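Local coordinates for protein dITP/XTP pyrophosphatase (PDB 6WWD) that probably hydrolyses non-canonical purine nucleoside triphosphates such as XTP, dITP and ITP to monophosphate and diphosphate, cleansing the nucleotide pool, at residues L75-L80 / A107-I112. Residues are numbered along the deposited sequence; the frame is centred on the assembly and turned at random.
Sequences LAVDAL and AQLSDI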
loop_
_atom_site.group_PDB
_atom_site.type_symbol
_atom_site.label_atom_id
_atom_site.label_comp_id
_atom_site.label_asym_id
_atom_site.label_seq_id
_atom_site.Cartn_x
_atom_site.Cartn_y
_atom_site.Cartn_z
ATOM N N LEU D 75 -7.980 -12.175 8.274
ATOM C CA LEU D 75 -6.846 -12.803 7.614
ATOM C C LEU D 75 -6.322 -11.905 6.502
ATOM O O LEU D 75 -7.104 -11.378 5.704
ATOM C CB LEU D 75 -7.252 -14.174 7.067
ATOM C CG LEU D 75 -6.217 -15.033 6.340
ATOM C CD1 LEU D 75 -5.140 -15.507 7.315
ATOM C CD2 LEU D 75 -6.955 -16.228 5.740
ATOM N N ALA D 76 -5.005 -11.749 6.435
ATOM C CA ALA D 76 -4.346 -10.952 5.404
ATOM C C ALA D 76 -3.422 -11.864 4.615
ATOM O O ALA D 76 -2.494 -12.444 5.184
ATOM C CB ALA D 76 -3.545 -9.787 6.013
ATOM N N VAL D 77 -3.659 -11.977 3.311
ATOM C CA VAL D 77 -2.901 -12.872 2.438
ATOM C C VAL D 77 -2.114 -12.016 1.447
ATOM O O VAL D 77 -2.702 -11.226 0.693
ATOM C CB VAL D 77 -3.824 -13.862 1.698
ATOM C CG1 VAL D 77 -3.016 -14.792 0.810
ATOM C CG2 VAL D 77 -4.703 -14.642 2.682
ATOM N N ASP D 78 -0.787 -12.173 1.450
ATOM C CA ASP D 78 0.071 -11.390 0.563
ATOM C C ASP D 78 -0.401 -11.461 -0.887
ATOM O O ASP D 78 -0.543 -10.431 -1.568
ATOM C CB ASP D 78 1.521 -11.877 0.672
ATOM C CG ASP D 78 2.085 -11.743 2.080
ATOM O OD1 ASP D 78 1.317 -11.455 3.024
ATOM O OD2 ASP D 78 3.306 -11.932 2.259
ATOM N N ALA D 79 -0.658 -12.676 -1.379
ATOM C CA ALA D 79 -1.024 -12.867 -2.780
ATOM C C ALA D 79 -2.352 -12.216 -3.152
ATOM O O ALA D 79 -2.637 -12.055 -4.350
ATOM C CB ALA D 79 -1.086 -14.371 -3.097
ATOM N N LEU D 80 -3.182 -11.862 -2.165
ATOM C CA LEU D 80 -4.447 -11.173 -2.397
ATOM C C LEU D 80 -4.366 -9.705 -1.990
ATOM O O LEU D 80 -5.385 -9.087 -1.640
ATOM C CB LEU D 80 -5.592 -11.860 -1.647
ATOM C CG LEU D 80 -5.870 -13.356 -1.890
ATOM C CD1 LEU D 80 -7.106 -13.829 -1.107
ATOM C CD2 LEU D 80 -5.999 -13.744 -3.373
ATOM N N ALA D 107 -8.956 -22.311 -3.354
ATOM C CA ALA D 107 -9.121 -22.373 -4.802
ATOM C C ALA D 107 -8.497 -21.159 -5.470
ATOM O O ALA D 107 -7.885 -21.279 -6.539
ATOM C CB ALA D 107 -10.599 -22.487 -5.176
ATOM N N GLN D 108 -8.658 -19.977 -4.864
ATOM C CA GLN D 108 -8.054 -18.773 -5.432
ATOM C C GLN D 108 -6.540 -18.908 -5.509
ATOM O O GLN D 108 -5.920 -18.476 -6.489
ATOM C CB GLN D 108 -8.442 -17.532 -4.611
ATOM C CG GLN D 108 -9.900 -17.069 -4.784
ATOM C CD GLN D 108 -10.248 -15.886 -3.902
ATOM O OE1 GLN D 108 -9.816 -15.812 -2.762
ATOM N NE2 GLN D 108 -11.024 -14.954 -4.431
ATOM N N LEU D 109 -5.936 -19.559 -4.513
ATOM C CA LEU D 109 -4.491 -19.676 -4.401
ATOM C C LEU D 109 -3.943 -21.006 -4.937
ATOM O O LEU D 109 -2.759 -21.287 -4.757
ATOM C CB LEU D 109 -4.095 -19.505 -2.931
ATOM C CG LEU D 109 -4.523 -18.240 -2.176
ATOM C CD1 LEU D 109 -3.956 -18.314 -0.758
ATOM C CD2 LEU D 109 -4.069 -16.964 -2.847
ATOM N N SER D 110 -4.748 -21.794 -5.651
ATOM C CA SER D 110 -4.393 -23.195 -5.852
ATOM C C SER D 110 -3.096 -23.387 -6.619
ATOM O O SER D 110 -2.488 -24.459 -6.522
ATOM C CB SER D 110 -5.516 -23.935 -6.575
ATOM O OG SER D 110 -5.603 -23.488 -7.906
ATOM N N ASP D 111 -2.641 -22.395 -7.370
ATOM C CA ASP D 111 -1.426 -22.581 -8.147
ATOM C C ASP D 111 -0.239 -21.780 -7.618
ATOM O O ASP D 111 0.808 -21.734 -8.272
ATOM C CB ASP D 111 -1.710 -22.261 -9.614
ATOM C CG ASP D 111 -2.758 -23.198 -10.207
ATOM O OD1 ASP D 111 -2.586 -24.428 -10.048
ATOM O OD2 ASP D 111 -3.734 -22.722 -10.833
ATOM N N ILE D 112 -0.355 -21.191 -6.435
ATOM C CA ILE D 112 0.654 -20.281 -5.908
ATOM C C ILE D 112 1.700 -21.101 -5.160
ATOM O O ILE D 112 1.335 -21.856 -4.245
ATOM C CB ILE D 112 0.032 -19.220 -4.995
ATOM C CG1 ILE D 112 -1.083 -18.469 -5.734
ATOM C CG2 ILE D 112 1.094 -18.259 -4.515
ATOM C CD1 ILE D 112 -0.738 -18.132 -7.201
#
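The nearest CA atoms of 75-80 and 107-112, those of Ala-79 and Leu-109, lie 7.8 Å apart, and the contacts across the gap are made by side chains. Segment 75-80 turns back with Leu-80 N bonding to Val-77 O at 3.0 Å; in 107-112 a type I turn, closed by Ile-112 N to Leu-109 O at 2.9 Å, follows the helix. Leu-109, with CG anti to its carbonyl carbon (chi1 -56°), directs both methyls at the 77-80 turn. Its CD1 meets Val-77 CG1 tip to tip at 4.0 Å, CG1 standing anti to its own backbone N (chi1 -179°). Its CD2 lies 3.8 Å from CD2 of Leu-80, which crosses it obliquely, and 4.0 Å from Ala-79 CB. Leu-80 CD1 also rests 3.7 Å from OE1 of Gln-108, whose chain crosses it at about a right angle. This buried amide is satisfied at both ends: OE1 accepts from Trp-91 NE1 of the same chain, and NE2 donates to Trp-91 O of the second subunit. In this HAM1-family fold the small, mainly apolar cluster joins the end of sheet strand 67-77 to the C-terminal end of helix 98-108 at the subunit interface, with strands 118-128 (Ala-119) and 134-145 (Ile-145) against Val-77 and Leu-109.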